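Local coordinates for dehydrogenase (Sinorhizobium meliloti, PDB 3UOE), which probably acts as an oxidoreductase of the LDH2/MDH2 (malate/L-lactate dehydrogenase) family, at residues I156-T162 against K284-L290; I177-V182 against G253-E257. All coordinates share one frame; numbering follows the deposited sequence.

Contact 1 of 2, residues I156-T162 against K284-L290; sequences IGIVMST and KGDLLIL
Ile-156 O starts the pairing of two antiparallel strands by facing the CA-H of Leu-290. Leu-290 CD2 lies 4.1 Å from Gly-157 CA. Ile-158 and Ile-289 exchange two backbone hydrogen bonds, and their CB atoms lie 4.1 Å apart; beta-branched residues suit such extended strands. Val-159, on the other face with Leu-288, runs alongside it and touches CD1 through CG2. Met-160, a selenomethionine, forms the next hydrogen-bonded pair with Leu-287. Its chain bends at chi3 (48°), bringing CE to 3.6 Å from Leu-287 CD1 while helix 246-264 covers this face. Ser-161 holds OG anti to its backbone N (chi1 -169°), where it donates to Asp-286 OD2 at 2.7 Å, on the anti side, 26° out of the carboxylate plane; a water donates to the same OG. Asp-286 OD2 also takes a long, weak salt bridge from Lys-284 NZ at 3.3 Å. Thr-162 N binds Gly-285 O, and its OG1 receives Gly-285 N at 3.1 Å, nearly straight. A leucine in place of Asp-286 would probably leave Ser-161 OG without its acceptor and cost Lys-284 NZ that weak partner. NZ has its stronger partner in Asn-138 O, so this buried polar end is probably satisfied mostly by hydrogen bonds, with a weak charge pairing added.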
loop_
_atom_site.group_PDB
_atom_site.type_symbol
_atom_site.label_atom_id
_atom_site.label_comp_id
_atom_site.label_asym_id
_atom_site.label_seq_id
_atom_site.Cartn_x
_atom_site.Cartn_y
_atom_site.Cartn_z
ATOM N N ILE A 156 -10.103 -10.928 3.158
ATOM C CA ILE A 156 -9.011 -9.968 3.038
ATOM C C ILE A 156 -9.624 -8.583 2.899
ATOM O O ILE A 156 -10.474 -8.362 2.030
ATOM C CB ILE A 156 -8.152 -10.239 1.790
ATOM C CG1 ILE A 156 -7.267 -11.471 2.004
ATOM C CG2 ILE A 156 -7.332 -9.005 1.430
ATOM C CD1 ILE A 156 -6.857 -12.178 0.684
ATOM N N GLY A 157 -9.212 -7.664 3.767
ATOM C CA GLY A 157 -9.749 -6.316 3.767
ATOM C C GLY A 157 -8.655 -5.276 3.613
ATOM O O GLY A 157 -7.671 -5.283 4.358
ATOM N N ILE A 158 -8.823 -4.391 2.635
ATOM C CA ILE A 158 -7.879 -3.315 2.386
ATOM C C ILE A 158 -8.621 -1.995 2.496
ATOM O O ILE A 158 -9.655 -1.796 1.842
ATOM C CB ILE A 158 -7.242 -3.463 0.997
ATOM C CG1 ILE A 158 -6.558 -4.831 0.904
ATOM C CG2 ILE A 158 -6.263 -2.313 0.700
ATOM C CD1 ILE A 158 -5.896 -5.093 -0.414
ATOM N N VAL A 159 -8.115 -1.106 3.350
ATOM C CA VAL A 159 -8.833 0.113 3.684
ATOM C C VAL A 159 -7.939 1.332 3.557
ATOM O O VAL A 159 -6.769 1.294 3.947
ATOM C CB VAL A 159 -9.391 0.054 5.105
ATOM C CG1 VAL A 159 -10.580 0.997 5.240
ATOM C CG2 VAL A 159 -9.790 -1.368 5.452
HETATM N N MSE A 160 -8.496 2.404 2.998
HETATM C CA MSE A 160 -7.787 3.672 2.830
HETATM C C MSE A 160 -8.716 4.826 3.142
HETATM O O MSE A 160 -9.932 4.735 2.949
HETATM C CB MSE A 160 -7.295 3.846 1.393
HETATM C CG MSE A 160 -6.012 3.125 1.070
HETATM SE SE MSE A 160 -5.830 2.845 -0.867
HETATM C CE MSE A 160 -6.255 4.634 -1.508
ATOM N N SER A 161 -8.136 5.923 3.610
ATOM C CA SER A 161 -8.898 7.124 3.890
ATOM C C SER A 161 -7.939 8.285 3.724
ATOM O O SER A 161 -6.749 8.165 4.039
ATOM C CB SER A 161 -9.440 7.084 5.323
ATOM O OG SER A 161 -10.391 8.114 5.567
ATOM N N THR A 162 -8.446 9.399 3.210
ATOM C CA THR A 162 -7.651 10.609 3.077
ATOM C C THR A 162 -8.037 11.653 4.131
ATOM O O THR A 162 -8.875 11.391 5.005
ATOM C CB THR A 162 -7.773 11.206 1.669
ATOM O OG1 THR A 162 -9.148 11.510 1.390
ATOM C CG2 THR A 162 -7.220 10.231 0.626
ATOM N N LYS A 284 -13.347 14.434 2.415
ATOM C CA LYS A 284 -12.309 13.450 2.145
ATOM C C LYS A 284 -12.979 12.173 1.609
ATOM O O LYS A 284 -14.215 12.100 1.527
ATOM C CB LYS A 284 -11.488 13.178 3.419
ATOM C CG LYS A 284 -11.940 11.988 4.250
ATOM C CD LYS A 284 -13.311 12.160 4.829
ATOM C CE LYS A 284 -13.975 10.799 5.096
ATOM N NZ LYS A 284 -13.761 10.340 6.474
ATOM N N GLY A 285 -12.182 11.182 1.222
ATOM C CA GLY A 285 -12.729 9.941 0.700
ATOM C C GLY A 285 -12.177 8.721 1.416
ATOM O O GLY A 285 -11.194 8.815 2.149
ATOM N N ASP A 286 -12.823 7.576 1.203
ATOM C CA ASP A 286 -12.396 6.303 1.778
ATOM C C ASP A 286 -12.647 5.206 0.762
ATOM O O ASP A 286 -13.595 5.278 -0.012
ATOM C CB ASP A 286 -13.162 5.970 3.061
ATOM C CG ASP A 286 -13.638 7.209 3.797
ATOM O OD1 ASP A 286 -14.678 7.768 3.392
ATOM O OD2 ASP A 286 -12.970 7.623 4.769
ATOM N N LEU A 287 -11.775 4.207 0.780
ATOM C CA LEU A 287 -11.880 3.052 -0.073
ATOM C C LEU A 287 -11.817 1.804 0.789
ATOM O O LEU A 287 -11.001 1.712 1.716
ATOM C CB LEU A 287 -10.738 3.009 -1.085
ATOM C CG LEU A 287 -10.654 4.110 -2.133
ATOM C CD1 LEU A 287 -9.401 3.943 -3.005
ATOM C CD2 LEU A 287 -11.931 4.153 -2.979
ATOM N N LEU A 288 -12.693 0.857 0.473
ATOM C CA LEU A 288 -12.676 -0.462 1.072
ATOM C C LEU A 288 -12.629 -1.499 -0.050
ATOM O O LEU A 288 -13.483 -1.516 -0.927
ATOM C CB LEU A 288 -13.921 -0.678 1.935
ATOM C CG LEU A 288 -14.093 -2.110 2.454
ATOM C CD1 LEU A 288 -13.011 -2.457 3.474
ATOM C CD2 LEU A 288 -15.479 -2.321 3.044
ATOM N N ILE A 289 -11.605 -2.339 -0.039
ATOM C CA ILE A 289 -11.519 -3.427 -0.996
ATOM C C ILE A 289 -11.579 -4.738 -0.248
ATOM O O ILE A 289 -10.758 -4.993 0.633
ATOM C CB ILE A 289 -10.213 -3.388 -1.784
ATOM C CG1 ILE A 289 -10.191 -2.175 -2.704
ATOM C CG2 ILE A 289 -10.036 -4.675 -2.587
ATOM C CD1 ILE A 289 -8.799 -1.670 -2.983
ATOM N N LEU A 290 -12.564 -5.559 -0.587
ATOM C CA LEU A 290 -12.684 -6.888 -0.005
ATOM C C LEU A 290 -12.313 -7.942 -1.035
ATOM O O LEU A 290 -12.566 -7.779 -2.231
ATOM C CB LEU A 290 -14.100 -7.141 0.510
ATOM C CG LEU A 290 -14.548 -6.287 1.694
ATOM C CD1 LEU A 290 -16.039 -6.505 1.946
ATOM C CD2 LEU A 290 -13.719 -6.620 2.943
HETATM O O HOH W 1 -11.066 9.152 7.886
#

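Contact 2 of 2, residues I177-V182 against G253-E257; sequences IGTNPV and GLAIE
Asn-180 lays its CB against Ile-256 CG2, 3.7 Å away, and sends its amide across the Glu-257 side chain at about a right angle. With CG anti to the carbonyl carbon (chi1 -58°), ND2 reaches the helix and spends both N-H groups there. Asn-180 ND2 donates to Gly-253 O at 2.8 Å, from above the carbonyl plane and from the face opposite the helical donor Glu-257 N. ND2 of Asn-180 also meets Glu-257 OE1 at 3.0 Å, well above the carboxylate plane. Both acceptors lie close to the amide plane, which should fix the group's rotation. Asparagine suits this place through its short amide and its tolerance of the left-handed backbone (phi 39°, psi 69°). Gly-178 N gives Glu-257 OE1 a second bond, also 3.0 Å, almost along the C-O axis; a CB on this glycine would collide with Asn-180 OD1. Glu-257 OE2 accepts from Ala-269 N, so the buried carboxylate is held through both oxygens. Ile-177 CG2 lies 3.6 Å from Glu-257 OE1, and Ile-256 CD1 meets Val-182 CB at 4.1 Å. Lying against helix 246-264, the loop leads into strand 182-186, whose first residue is Val-182, with Met-160 of strand 156-161 beside Ile-256 and Tyr-306 of the second subunit packing on Ile-177 and Glu-257.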
loop_
_atom_site.group_PDB
_atom_site.type_symbol
_atom_site.label_atom_id
_atom_site.label_comp_id
_atom_site.label_asym_id
_atom_site.label_seq_id
_atom_site.Cartn_x
_atom_site.Cartn_y
_atom_site.Cartn_z
ATOM N N ILE A 177 -0.575 16.892 1.090
ATOM C CA ILE A 177 -1.011 15.503 1.052
ATOM C C ILE A 177 -1.617 15.160 2.414
ATOM O O ILE A 177 -1.210 15.721 3.440
ATOM C CB ILE A 177 0.202 14.578 0.742
ATOM C CG1 ILE A 177 0.856 14.986 -0.588
ATOM C CG2 ILE A 177 -0.195 13.097 0.733
ATOM C CD1 ILE A 177 2.276 14.450 -0.778
ATOM N N GLY A 178 -2.587 14.251 2.432
ATOM C CA GLY A 178 -3.212 13.852 3.682
ATOM C C GLY A 178 -2.351 12.864 4.450
ATOM O O GLY A 178 -1.333 12.389 3.928
ATOM N N THR A 179 -2.748 12.547 5.682
ATOM C CA THR A 179 -2.024 11.548 6.464
ATOM C C THR A 179 -2.196 10.147 5.873
ATOM O O THR A 179 -1.390 9.255 6.127
ATOM C CB THR A 179 -2.435 11.568 7.949
ATOM O OG1 THR A 179 -3.857 11.454 8.055
ATOM C CG2 THR A 179 -1.982 12.862 8.612
ATOM N N ASN A 180 -3.268 9.970 5.100
ATOM C CA ASN A 180 -3.465 8.814 4.204
ATOM C C ASN A 180 -3.013 7.452 4.704
ATOM O O ASN A 180 -2.066 6.867 4.169
ATOM C CB ASN A 180 -2.838 9.079 2.835
ATOM C CG ASN A 180 -3.402 10.316 2.179
ATOM O OD1 ASN A 180 -4.291 10.971 2.737
ATOM N ND2 ASN A 180 -2.896 10.648 0.992
ATOM N N PRO A 181 -3.713 6.931 5.714
ATOM C CA PRO A 181 -3.440 5.587 6.214
ATOM C C PRO A 181 -3.958 4.530 5.240
ATOM O O PRO A 181 -4.939 4.753 4.507
ATOM C CB PRO A 181 -4.262 5.508 7.508
ATOM C CG PRO A 181 -5.100 6.750 7.568
ATOM C CD PRO A 181 -4.925 7.522 6.299
ATOM N N VAL A 182 -3.290 3.382 5.240
ATOM C CA VAL A 182 -3.835 2.188 4.632
ATOM C C VAL A 182 -3.797 1.059 5.655
ATOM O O VAL A 182 -2.822 0.904 6.381
ATOM C CB VAL A 182 -3.056 1.780 3.383
ATOM C CG1 VAL A 182 -1.577 1.617 3.711
ATOM C CG2 VAL A 182 -3.632 0.492 2.814
ATOM N N GLY A 253 1.867 7.509 -0.008
ATOM C CA GLY A 253 0.864 8.452 0.460
ATOM C C GLY A 253 0.161 9.122 -0.705
ATOM O O GLY A 253 -1.061 9.285 -0.689
ATOM N N LEU A 254 0.946 9.499 -1.713
ATOM C CA LEU A 254 0.445 10.163 -2.912
ATOM C C LEU A 254 -0.406 9.227 -3.766
ATOM O O LEU A 254 -1.447 9.634 -4.281
ATOM C CB LEU A 254 1.603 10.724 -3.745
ATOM C CG LEU A 254 1.166 11.576 -4.940
ATOM C CD1 LEU A 254 0.293 12.740 -4.468
ATOM C CD2 LEU A 254 2.371 12.090 -5.747
ATOM N N ALA A 255 0.036 7.976 -3.914
ATOM C CA ALA A 255 -0.776 6.967 -4.584
ATOM C C ALA A 255 -2.147 6.904 -3.917
ATOM O O ALA A 255 -3.177 6.992 -4.582
ATOM C CB ALA A 255 -0.097 5.599 -4.550
ATOM N N ILE A 256 -2.150 6.770 -2.594
ATOM C CA ILE A 256 -3.394 6.691 -1.845
ATOM C C ILE A 256 -4.272 7.904 -2.139
ATOM O O ILE A 256 -5.461 7.767 -2.449
ATOM C CB ILE A 256 -3.127 6.550 -0.337
ATOM C CG1 ILE A 256 -2.443 5.211 -0.058
ATOM C CG2 ILE A 256 -4.422 6.665 0.461
ATOM C CD1 ILE A 256 -1.882 5.070 1.321
ATOM N N GLU A 257 -3.671 9.086 -2.065
ATOM C CA GLU A 257 -4.371 10.337 -2.347
ATOM C C GLU A 257 -5.121 10.250 -3.675
ATOM O O GLU A 257 -6.306 10.574 -3.767
ATOM C CB GLU A 257 -3.357 11.486 -2.413
ATOM C CG GLU A 257 -3.982 12.865 -2.528
ATOM C CD GLU A 257 -4.469 13.366 -1.183
ATOM O OE1 GLU A 257 -3.680 13.288 -0.212
ATOM O OE2 GLU A 257 -5.638 13.819 -1.092
#

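In the fold
The centres of the two contacts lie about 11 Å apart, and the contacts touch directly. Contact 1 is in the middle of a mixed seven-strand sheet, where strand 156-161 runs between 285-291 and 182-186. Contact 2 secures the loop leading into 182-186 to helix 246-264, which covers one face of that sheet. In chain order come 156-162, 177-182, 253-257 and 284-290, so the outer pair brackets the inner one. Met-160 CE lies 3.4 Å from Ile-256 O, and Thr-162 CA is as close to Asn-180 OD1. Sheet, loop and helix therefore form one continuous core within the family's dehydrogenase region, which reaches the second subunit through both contacts.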